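Local atomic coordinates of nucleoprotein (Rift valley fever virus, PDB entry 3OV9), a protein that encapsidates the viral genomic RNA, protects it from nucleases, and assembles into the ring-shaped hexamers needed to form the nucleocapsid. Residues D49-L60 / T82-L92; P127-S137 / L171-I180. All coordinates share one frame; numbering follows the deposited sequence. Where two conformers were deposited one is given.

Contact 1 of 2, residues D49-L60 / T82-L92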
loop_
_atom_site.group_PDB
_atom_site.type_symbol
_atom_site.label_atom_id
_atom_site.label_comp_id
_atom_site.label_asym_id
_atom_site.label_seq_id
_atom_site.Cartn_x
_atom_site.Cartn_y
_atom_site.Cartn_z
ATOM N N ASP A 49 -22.658 4.375 -46.980
ATOM C CA ASP A 49 -21.513 5.096 -46.420
ATOM C C ASP A 49 -20.502 4.218 -45.666
ATOM O O ASP A 49 -19.493 4.729 -45.175
ATOM C CB ASP A 49 -21.996 6.221 -45.495
ATOM C CG ASP A 49 -22.885 7.229 -46.205
ATOM O OD1 ASP A 49 -22.416 7.872 -47.167
ATOM O OD2 ASP A 49 -24.049 7.389 -45.786
ATOM N N TRP A 50 -20.750 2.908 -45.586
ATOM C CA TRP A 50 -19.962 2.051 -44.684
ATOM C C TRP A 50 -18.469 1.941 -45.015
ATOM O O TRP A 50 -17.637 1.951 -44.107
ATOM C CB TRP A 50 -20.607 0.662 -44.491
ATOM C CG TRP A 50 -20.239 -0.386 -45.507
ATOM C CD1 TRP A 50 -20.930 -0.704 -46.640
ATOM C CD2 TRP A 50 -19.108 -1.271 -45.468
ATOM N NE1 TRP A 50 -20.297 -1.717 -47.315
ATOM C CE2 TRP A 50 -19.179 -2.089 -46.617
ATOM C CE3 TRP A 50 -18.039 -1.446 -44.577
ATOM C CZ2 TRP A 50 -18.220 -3.071 -46.902
ATOM C CZ3 TRP A 50 -17.087 -2.421 -44.860
ATOM C CH2 TRP A 50 -17.184 -3.221 -46.015
ATOM N N GLU A 51 -18.138 1.839 -46.301
ATOM C CA GLU A 51 -16.748 1.673 -46.738
ATOM C C GLU A 51 -15.878 2.880 -46.401
ATOM O O GLU A 51 -14.794 2.726 -45.833
ATOM C CB GLU A 51 -16.678 1.361 -48.237
ATOM C CG GLU A 51 -17.055 -0.075 -48.588
ATOM C CD GLU A 51 -17.615 -0.217 -49.993
ATOM O OE1 GLU A 51 -18.539 0.543 -50.354
ATOM O OE2 GLU A 51 -17.146 -1.106 -50.733
ATOM N N LYS A 52 -16.356 4.076 -46.743
ATOM C CA LYS A 52 -15.622 5.304 -46.438
ATOM C C LYS A 52 -15.519 5.516 -44.925
ATOM O O LYS A 52 -14.446 5.849 -44.412
ATOM C CB LYS A 52 -16.270 6.514 -47.118
ATOM C CG LYS A 52 -15.462 7.803 -47.002
ATOM C CD LYS A 52 -15.974 8.849 -47.977
ATOM C CE LYS A 52 -15.252 10.174 -47.793
ATOM N NZ LYS A 52 -15.621 11.152 -48.848
ATOM N N ASP A 53 -16.631 5.313 -44.219
ATOM C CA ASP A 53 -16.650 5.420 -42.759
ATOM C C ASP A 53 -15.687 4.434 -42.097
ATOM O O ASP A 53 -15.019 4.782 -41.126
ATOM C CB ASP A 53 -18.070 5.239 -42.203
ATOM C CG ASP A 53 -18.966 6.446 -42.452
ATOM O OD1 ASP A 53 -18.454 7.517 -42.846
ATOM O OD2 ASP A 53 -20.194 6.327 -42.247
ATOM N N ALA A 54 -15.623 3.209 -42.625
ATOM C CA ALA A 54 -14.697 2.194 -42.113
ATOM C C ALA A 54 -13.237 2.632 -42.242
ATOM O O ALA A 54 -12.443 2.430 -41.321
ATOM C CB ALA A 54 -14.920 0.857 -42.813
ATOM N N LYS A 55 -12.896 3.237 -43.379
ATOM C CA LYS A 55 -11.542 3.745 -43.601
ATOM C C LYS A 55 -11.205 4.841 -42.592
ATOM O O LYS A 55 -10.118 4.839 -42.009
ATOM C CB LYS A 55 -11.372 4.251 -45.035
ATOM C CG LYS A 55 -11.360 3.149 -46.095
ATOM C CD LYS A 55 -10.943 3.679 -47.467
ATOM C CE LYS A 55 -12.038 4.496 -48.128
ATOM N NZ LYS A 55 -11.521 5.299 -49.271
ATOM N N LYS A 56 -12.148 5.759 -42.375
ATOM C CA LYS A 56 -11.995 6.820 -41.373
ATOM C C LYS A 56 -11.760 6.230 -39.990
ATOM O O LYS A 56 -10.872 6.671 -39.264
ATOM C CB LYS A 56 -13.235 7.716 -41.316
ATOM C CG LYS A 56 -13.427 8.623 -42.507
ATOM C CD LYS A 56 -14.477 9.679 -42.210
ATOM C CE LYS A 56 -14.930 10.383 -43.472
ATOM N NZ LYS A 56 -16.004 11.373 -43.184
ATOM N N MET A 57 -12.564 5.225 -39.640
ATOM C CA MET A 57 -12.472 4.580 -38.336
ATOM C C MET A 57 -11.148 3.839 -38.135
ATOM O O MET A 57 -10.635 3.776 -37.018
ATOM C CB MET A 57 -13.676 3.657 -38.094
ATOM C CG MET A 57 -14.956 4.423 -37.756
ATOM S SD MET A 57 -16.383 3.393 -37.336
ATOM C CE MET A 57 -16.957 2.936 -38.967
ATOM N N ILE A 58 -10.595 3.295 -39.219
ATOM C CA ILE A 58 -9.290 2.635 -39.163
ATOM C C ILE A 58 -8.169 3.660 -38.929
ATOM O O ILE A 58 -7.299 3.446 -38.082
ATOM C CB ILE A 58 -9.027 1.752 -40.416
ATOM C CG1 ILE A 58 -9.988 0.553 -40.417
ATOM C CG2 ILE A 58 -7.571 1.263 -40.452
ATOM C CD1 ILE A 58 -10.070 -0.198 -41.737
ATOM N N VAL A 59 -8.213 4.772 -39.660
ATOM C CA VAL A 59 -7.259 5.873 -39.445
ATOM C C VAL A 59 -7.354 6.376 -38.003
ATOM O O VAL A 59 -6.335 6.600 -37.340
ATOM C CB VAL A 59 -7.474 7.028 -40.461
ATOM C CG1 VAL A 59 -6.591 8.239 -40.129
ATOM C CG2 VAL A 59 -7.192 6.549 -41.873
ATOM N N LEU A 60 -8.588 6.516 -37.523
ATOM C CA LEU A 60 -8.874 6.899 -36.147
ATOM C C LEU A 60 -8.275 5.915 -35.136
ATOM O O LEU A 60 -7.617 6.322 -34.178
ATOM C CB LEU A 60 -10.392 7.012 -35.965
ATOM C CG LEU A 60 -11.016 7.939 -34.928
ATOM C CD1 LEU A 60 -10.437 9.347 -34.989
ATOM C CD2 LEU A 60 -12.526 7.972 -35.122
ATOM N N THR A 82 -17.084 14.861 -36.502
ATOM C CA THR A 82 -17.013 13.656 -37.328
ATOM C C THR A 82 -17.082 12.410 -36.448
ATOM O O THR A 82 -17.834 11.478 -36.743
ATOM C CB THR A 82 -15.740 13.646 -38.212
ATOM O OG1 THR A 82 -15.784 14.749 -39.123
ATOM C CG2 THR A 82 -15.632 12.349 -39.015
ATOM N N VAL A 83 -16.318 12.416 -35.356
ATOM C CA VAL A 83 -16.269 11.279 -34.436
ATOM C C VAL A 83 -17.602 11.115 -33.702
ATOM O O VAL A 83 -18.107 9.997 -33.573
ATOM C CB VAL A 83 -15.081 11.388 -33.449
ATOM C CG1 VAL A 83 -15.068 10.210 -32.476
ATOM C CG2 VAL A 83 -13.770 11.443 -34.218
ATOM N N GLU A 84 -18.174 12.232 -33.247
ATOM C CA GLU A 84 -19.495 12.234 -32.608
ATOM C C GLU A 84 -20.541 11.560 -33.499
ATOM O O GLU A 84 -21.314 10.720 -33.030
ATOM C CB GLU A 84 -19.924 13.666 -32.250
ATOM C CG GLU A 84 -21.387 13.831 -31.784
ATOM C CD GLU A 84 -21.650 13.345 -30.361
ATOM O OE1 GLU A 84 -20.712 12.876 -29.682
ATOM O OE2 GLU A 84 -22.815 13.436 -29.918
ATOM N N ALA A 85 -20.548 11.926 -34.779
ATOM C CA ALA A 85 -21.471 11.347 -35.752
ATOM C C ALA A 85 -21.216 9.854 -35.959
ATOM O O ALA A 85 -22.163 9.073 -36.084
ATOM C CB ALA A 85 -21.393 12.094 -37.073
ATOM N N LEU A 86 -19.942 9.464 -35.981
ATOM C CA LEU A 86 -19.563 8.054 -36.123
ATOM C C LEU A 86 -20.016 7.211 -34.932
ATOM O O LEU A 86 -20.465 6.076 -35.106
ATOM C CB LEU A 86 -18.051 7.901 -36.333
ATOM C CG LEU A 86 -17.455 8.279 -37.693
ATOM C CD1 LEU A 86 -15.933 8.222 -37.630
ATOM C CD2 LEU A 86 -17.980 7.394 -38.827
ATOM N N ILE A 87 -19.900 7.770 -33.729
ATOM C CA ILE A 87 -20.344 7.088 -32.513
ATOM C C ILE A 87 -21.849 6.834 -32.552
ATOM O O ILE A 87 -22.298 5.722 -32.272
ATOM C CB ILE A 87 -19.970 7.873 -31.230
ATOM C CG1 ILE A 87 -18.452 7.905 -31.043
ATOM C CG2 ILE A 87 -20.647 7.256 -29.993
ATOM C CD1 ILE A 87 -17.975 8.947 -30.044
ATOM N N ASN A 88 -22.619 7.862 -32.906
ATOM C CA ASN A 88 -24.080 7.762 -32.940
ATOM C C ASN A 88 -24.593 6.817 -34.021
ATOM O O ASN A 88 -25.575 6.100 -33.809
ATOM C CB ASN A 88 -24.722 9.144 -33.112
ATOM C CG ASN A 88 -24.452 10.072 -31.938
ATOM O OD1 ASN A 88 -24.378 11.291 -32.107
ATOM N ND2 ASN A 88 -24.308 9.505 -30.743
ATOM N N LYS A 89 -23.918 6.817 -35.171
ATOM C CA LYS A 89 -24.332 6.016 -36.320
ATOM C C LYS A 89 -23.974 4.538 -36.164
ATOM O O LYS A 89 -24.769 3.666 -36.523
ATOM C CB LYS A 89 -23.720 6.578 -37.607
ATOM C CG LYS A 89 -24.264 5.975 -38.894
ATOM C CD LYS A 89 -23.691 6.690 -40.102
ATOM C CE LYS A 89 -24.138 6.047 -41.398
ATOM N NZ LYS A 89 -23.652 6.818 -42.574
ATOM N N TYR A 90 -22.787 4.268 -35.625
ATOM C CA TYR A 90 -22.271 2.897 -35.523
ATOM C C TYR A 90 -22.293 2.338 -34.098
ATOM O O TYR A 90 -21.834 1.213 -33.859
ATOM C CB TYR A 90 -20.863 2.812 -36.131
ATOM C CG TYR A 90 -20.841 3.074 -37.619
ATOM C CD1 TYR A 90 -21.063 2.044 -38.530
ATOM C CD2 TYR A 90 -20.616 4.359 -38.118
ATOM C CE1 TYR A 90 -21.056 2.280 -39.898
ATOM C CE2 TYR A 90 -20.609 4.607 -39.482
ATOM C CZ TYR A 90 -20.828 3.564 -40.369
ATOM O OH TYR A 90 -20.822 3.809 -41.721
ATOM N N LYS A 91 -22.839 3.127 -33.170
ATOM C CA LYS A 91 -22.972 2.764 -31.748
ATOM C C LYS A 91 -21.653 2.296 -31.128
ATOM O O LYS A 91 -21.604 1.302 -30.396
ATOM C CB LYS A 91 -24.102 1.737 -31.538
ATOM C CG LYS A 91 -25.438 2.089 -32.210
ATOM C CD LYS A 91 -25.976 3.477 -31.824
ATOM C CE LYS A 91 -26.739 3.464 -30.508
ATOM N NZ LYS A 91 -27.224 4.828 -30.138
ATOM N N LEU A 92 -20.588 3.042 -31.419
ATOM C CA LEU A 92 -19.230 2.669 -31.026
ATOM C C LEU A 92 -19.023 2.619 -29.516
ATOM O O LEU A 92 -19.512 3.480 -28.776
ATOM C CB LEU A 92 -18.203 3.613 -31.668
ATOM C CG LEU A 92 -18.089 3.632 -33.197
ATOM C CD1 LEU A 92 -17.177 4.768 -33.646
ATOM C CD2 LEU A 92 -17.592 2.297 -33.744
HETATM O O HOH W 1 -21.576 8.652 -42.505
#
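Met57 of helix 50-63 packs against Leu86, Tyr90 and Leu92. Its CB leads toward helix 77-90, and CG is the first atom to touch, meeting Leu86 CD1 at 3.9 Å. SD lies 3.9 Å from Leu92 CD2. It is farther off the ring, 4.8 Å from the Tyr90 ring centroid, a Met-aromatic contact. The chain then bends at CG-SD (chi3 -81°), which sets the methyl over the centre of the ring. CE stands 3.9 Å from the Tyr90 ring centroid, a CH-pi contact almost on the ring normal. One turn on, Leu60 CD2 touches Val83 CG2.

Two helices of the orthogonal bundle meet here, and their axes cross at -119°, 11.6 Å apart at the closest. Leu104 of helix 104-110 also packs on Met57, Leu60 and Leu92. Segment 49-60 lies in the region essential for oligomerization, and Trp24 of the second subunit packs on Lys56. Thr82 OG1 is hydrogen-bonded to Glu27 OE1 of that subunit.

The other end of the contact is polar. Tyr90 OH donates at 2.6 Å to Asp53 OD2, which accepts with its anti lone pair, the one pointing away from OD1. The carboxylate stands nearly perpendicular to the ring. The same OD2 forms a salt bridge with Lys89 NZ at 3.5 Å, and a water accepts from Lys89 NZ and donates to Asp53 OD2. Lys89 runs out straight and brings NZ to Asp49 OD2 at 3.3 Å, a weak bond within a salt bridge.

Contact 2 of 2, residues P127-S137 / L171-I180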
loop_
_atom_site.group_PDB
_atom_site.type_symbol
_atom_site.label_atom_id
_atom_site.label_comp_id
_atom_site.label_asym_id
_atom_site.label_seq_id
_atom_site.Cartn_x
_atom_site.Cartn_y
_atom_site.Cartn_z
ATOM N N PRO A 127 1.610 5.139 -32.494
ATOM C CA PRO A 127 2.185 5.247 -31.145
ATOM C C PRO A 127 3.668 4.880 -31.107
ATOM O O PRO A 127 4.464 5.588 -30.483
ATOM C CB PRO A 127 1.357 4.251 -30.334
ATOM C CG PRO A 127 0.043 4.228 -31.020
ATOM C CD PRO A 127 0.365 4.346 -32.484
ATOM N N VAL A 128 4.026 3.782 -31.769
ATOM C CA VAL A 128 5.420 3.459 -32.039
ATOM C C VAL A 128 5.638 3.684 -33.530
ATOM O O VAL A 128 4.985 3.052 -34.361
ATOM C CB VAL A 128 5.769 2.002 -31.655
ATOM C CG1 VAL A 128 7.252 1.729 -31.874
ATOM C CG2 VAL A 128 5.392 1.721 -30.210
ATOM N N THR A 129 6.538 4.603 -33.866
ATOM C CA THR A 129 6.766 4.977 -35.259
ATOM C C THR A 129 7.626 3.935 -35.964
ATOM O O THR A 129 8.313 3.143 -35.315
ATOM C CB THR A 129 7.443 6.363 -35.387
ATOM O OG1 THR A 129 8.745 6.320 -34.787
ATOM C CG2 THR A 129 6.598 7.450 -34.720
ATOM N N GLY A 130 7.574 3.942 -37.294
ATOM C CA GLY A 130 8.451 3.106 -38.111
ATOM C C GLY A 130 9.919 3.399 -37.856
ATOM O O GLY A 130 10.739 2.482 -37.810
ATOM N N THR A 131 10.241 4.681 -37.676
ATOM C CA THR A 131 11.606 5.122 -37.368
ATOM C C THR A 131 12.143 4.482 -36.083
ATOM O O THR A 131 13.290 4.031 -36.042
ATOM C CB THR A 131 11.695 6.669 -37.279
ATOM O OG1 THR A 131 11.201 7.243 -38.493
ATOM C CG2 THR A 131 13.137 7.128 -37.070
ATOM N N THR A 132 11.309 4.442 -35.045
ATOM C CA THR A 132 11.658 3.782 -33.788
ATOM C C THR A 132 11.907 2.285 -34.012
ATOM O O THR A 132 12.893 1.732 -33.520
ATOM C CB THR A 132 10.572 4.013 -32.706
ATOM O OG1 THR A 132 10.499 5.411 -32.396
ATOM C CG2 THR A 132 10.885 3.242 -31.430
ATOM N N MET A 133 11.021 1.643 -34.770
ATOM C CA MET A 133 11.176 0.227 -35.101
ATOM C C MET A 133 12.471 -0.060 -35.868
ATOM O O MET A 133 13.103 -1.096 -35.649
ATOM C CB MET A 133 9.965 -0.290 -35.886
ATOM C CG MET A 133 8.666 -0.368 -35.082
ATOM S SD MET A 133 8.736 -1.327 -33.550
ATOM C CE MET A 133 9.374 -2.909 -34.122
ATOM N N ASP A 134 12.860 0.863 -36.747
ATOM C CA ASP A 134 14.089 0.736 -37.544
ATOM C C ASP A 134 15.370 0.696 -36.708
ATOM O O ASP A 134 16.374 0.116 -37.128
ATOM C CB ASP A 134 14.183 1.858 -38.582
ATOM C CG ASP A 134 13.212 1.675 -39.735
ATOM O OD1 ASP A 134 12.695 0.552 -39.924
ATOM O OD2 ASP A 134 12.972 2.662 -40.460
ATOM N N GLY A 135 15.329 1.320 -35.531
ATOM C CA GLY A 135 16.459 1.311 -34.605
ATOM C C GLY A 135 16.632 -0.033 -33.926
ATOM O O GLY A 135 17.729 -0.383 -33.484
ATOM N N LEU A 136 15.536 -0.786 -33.849
ATOM C CA LEU A 136 15.535 -2.112 -33.247
ATOM C C LEU A 136 15.811 -3.187 -34.295
ATOM O O LEU A 136 16.479 -4.180 -34.008
ATOM C CB LEU A 136 14.204 -2.374 -32.541
ATOM C CG LEU A 136 13.836 -1.384 -31.429
ATOM C CD1 LEU A 136 12.336 -1.366 -31.202
ATOM C CD2 LEU A 136 14.584 -1.678 -30.129
ATOM N N SER A 137 15.288 -2.982 -35.503
ATOM C CA SER A 137 15.557 -3.864 -36.636
ATOM C C SER A 137 15.462 -3.086 -37.947
ATOM O O SER A 137 14.412 -2.515 -38.252
ATOM C CB SER A 137 14.600 -5.059 -36.649
ATOM O OG SER A 137 14.971 -5.988 -37.654
ATOM N N LEU A 171 8.091 -8.462 -32.276
ATOM C CA LEU A 171 9.010 -7.363 -31.962
ATOM C C LEU A 171 8.236 -6.054 -31.832
ATOM O O LEU A 171 8.426 -5.314 -30.863
ATOM C CB LEU A 171 10.128 -7.235 -33.005
ATOM C CG LEU A 171 11.226 -6.201 -32.703
ATOM C CD1 LEU A 171 12.176 -6.698 -31.614
ATOM C CD2 LEU A 171 12.001 -5.831 -33.963
ATOM N N TYR A 172 7.357 -5.786 -32.802
ATOM C CA TYR A 172 6.456 -4.634 -32.737
ATOM C C TYR A 172 5.495 -4.709 -31.548
ATOM O O TYR A 172 5.293 -3.712 -30.854
ATOM C CB TYR A 172 5.668 -4.456 -34.046
ATOM C CG TYR A 172 4.346 -3.740 -33.852
ATOM C CD1 TYR A 172 4.284 -2.346 -33.779
ATOM C CD2 TYR A 172 3.159 -4.460 -33.715
ATOM C CE1 TYR A 172 3.069 -1.689 -33.586
ATOM C CE2 TYR A 172 1.947 -3.818 -33.516
ATOM C CZ TYR A 172 1.905 -2.436 -33.453
ATOM O OH TYR A 172 0.695 -1.809 -33.261
ATOM N N LEU A 173 4.894 -5.881 -31.335
ATOM C CA LEU A 173 3.897 -6.060 -30.274
ATOM C C LEU A 173 4.491 -5.812 -28.893
ATOM O O LEU A 173 3.804 -5.321 -27.998
ATOM C CB LEU A 173 3.262 -7.452 -30.334
ATOM C CG LEU A 173 2.283 -7.752 -31.473
ATOM C CD1 LEU A 173 1.897 -9.219 -31.435
ATOM C CD2 LEU A 173 1.043 -6.874 -31.389
ATOM N N LEU A 174 5.769 -6.151 -28.741
ATOM C CA LEU A 174 6.518 -5.892 -27.512
ATOM C C LEU A 174 6.636 -4.393 -27.232
ATOM O O LEU A 174 6.387 -3.947 -26.111
ATOM C CB LEU A 174 7.908 -6.536 -27.598
ATOM C CG LEU A 174 8.901 -6.364 -26.441
ATOM C CD1 LEU A 174 8.376 -6.987 -25.154
ATOM C CD2 LEU A 174 10.248 -6.968 -26.817
ATOM N N GLN A 175 7.007 -3.629 -28.258
ATOM C CA GLN A 175 7.174 -2.179 -28.135
ATOM C C GLN A 175 5.830 -1.485 -27.955
ATOM O O GLN A 175 5.672 -0.644 -27.069
ATOM C CB GLN A 175 7.896 -1.597 -29.358
ATOM C CG GLN A 175 9.103 -2.391 -29.848
ATOM C CD GLN A 175 10.132 -2.663 -28.764
ATOM O OE1 GLN A 175 10.555 -1.755 -28.040
ATOM N NE2 GLN A 175 10.550 -3.920 -28.653
ATOM N N PHE A 176 4.869 -1.859 -28.800
ATOM C CA PHE A 176 3.526 -1.282 -28.807
ATOM C C PHE A 176 2.818 -1.444 -27.461
ATOM O O PHE A 176 2.258 -0.480 -26.936
ATOM C CB PHE A 176 2.703 -1.923 -29.932
ATOM C CG PHE A 176 1.335 -1.325 -30.123
ATOM C CD1 PHE A 176 1.180 -0.065 -30.699
ATOM C CD2 PHE A 176 0.198 -2.038 -29.755
ATOM C CE1 PHE A 176 -0.088 0.479 -30.890
ATOM C CE2 PHE A 176 -1.074 -1.502 -29.940
ATOM C CZ PHE A 176 -1.217 -0.240 -30.509
ATOM N N SER A 177 2.867 -2.655 -26.908
ATOM C CA SER A 177 2.208 -2.972 -25.637
ATOM C C SER A 177 2.780 -2.188 -24.459
ATOM O O SER A 177 2.055 -1.869 -23.516
ATOM C CB SER A 177 2.290 -4.470 -25.343
ATOM O OG SER A 177 1.630 -5.222 -26.346
ATOM N N ARG A 178 4.075 -1.890 -24.517
ATOM C CA ARG A 178 4.741 -1.123 -23.465
ATOM C C ARG A 178 4.486 0.382 -23.582
ATOM O O ARG A 178 4.427 1.083 -22.571
ATOM C CB ARG A 178 6.245 -1.419 -23.441
ATOM C CG ARG A 178 6.595 -2.785 -22.861
ATOM C CD ARG A 178 7.978 -2.787 -22.225
ATOM N NE ARG A 178 9.039 -3.122 -23.171
ATOM C CZ ARG A 178 9.798 -4.214 -23.104
ATOM N NH1 ARG A 178 9.632 -5.096 -22.125
ATOM N NH2 ARG A 178 10.736 -4.423 -24.017
ATOM N N VAL A 179 4.329 0.868 -24.812
ATOM C CA VAL A 179 4.095 2.294 -25.065
ATOM C C VAL A 179 2.664 2.715 -24.709
ATOM O O VAL A 179 2.462 3.729 -24.036
ATOM C CB VAL A 179 4.462 2.692 -26.526
ATOM C CG1 VAL A 179 3.866 4.045 -26.907
ATOM C CG2 VAL A 179 5.975 2.718 -26.703
ATOM N N ILE A 180 1.680 1.931 -25.148
ATOM C CA ILE A 180 0.268 2.243 -24.890
ATOM C C ILE A 180 -0.126 2.029 -23.423
ATOM O O ILE A 180 -1.157 2.534 -22.971
ATOM C CB ILE A 180 -0.705 1.481 -25.843
ATOM C CG1 ILE A 180 -0.625 -0.038 -25.628
ATOM C CG2 ILE A 180 -0.443 1.866 -27.303
ATOM C CD1 ILE A 180 -1.806 -0.819 -26.187
#
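This is an apolar packing contact between two helices of the orthogonal bundle, helix 159-180 and helix 130-136, the latter with the short loop that precedes it in segment 127-137. No other chain of the hexamer touches it. The helix axes come within 11.1 Å and cross at 125°. Thr129 takes the N-cap position of the short helix.

The loop residues lie along the later turns of helix 159-180. Val128 is buried and works mainly through CG2, which meets Val179 CG2 at 3.7 Å and lies 3.8 Å from Phe176 CA. It thus touches both a side chain and the helix backbone. Pro127 CG approaches Phe176 CE1 obliquely at 3.8 Å. The Phe176 ring is held between neighbours of its own helix. Tyr172 OH lies over the centre of one face and Ile180 CG2 near the rim of the other.

Met133 carries the middle of the contact. Its chain bends at chi2 (-55°) and chi3 (-54°), which folds the thioether back toward helix 159-180. CE comes to 3.7 Å from Tyr172 CA and also touches Leu171 CD2. SD rests beside Gln175 CG. Met145 packs on the same methionine. Leu171 CD2 also meets Ser137 CB, and Ala240 of helix 232-243 touches both residues.

Leu136 CD1 sits over the face of the Gln175 amide, 3.5 Å from its CD. The amide turns back along its own helix, where NE2 makes a weak bond to Leu171 O. Across the contact the partners are mostly methyl, methylene and ring carbon, so the hold between the segments rests on shape and burial rather than on directed polar bonds.

The two contacts lie in series along the chain: contact 1 closes before contact 2 opens. Their centres are 27 Å apart. The nearest atoms are about 8 Å apart and do not touch. Both join helices crossing at steep angles, but contact 1 adds a charged cluster to its apolar part, and contact 2 is largely apolar. The second subunit reaches contact 1 alone. Both come near residues that probably bind RNA, as inferred from relatives. The side chain of Leu92 in contact 1 is about 8 Å from that of Arg106. The side chain of Phe176 in contact 2 is about 8 Å from that of Ser105.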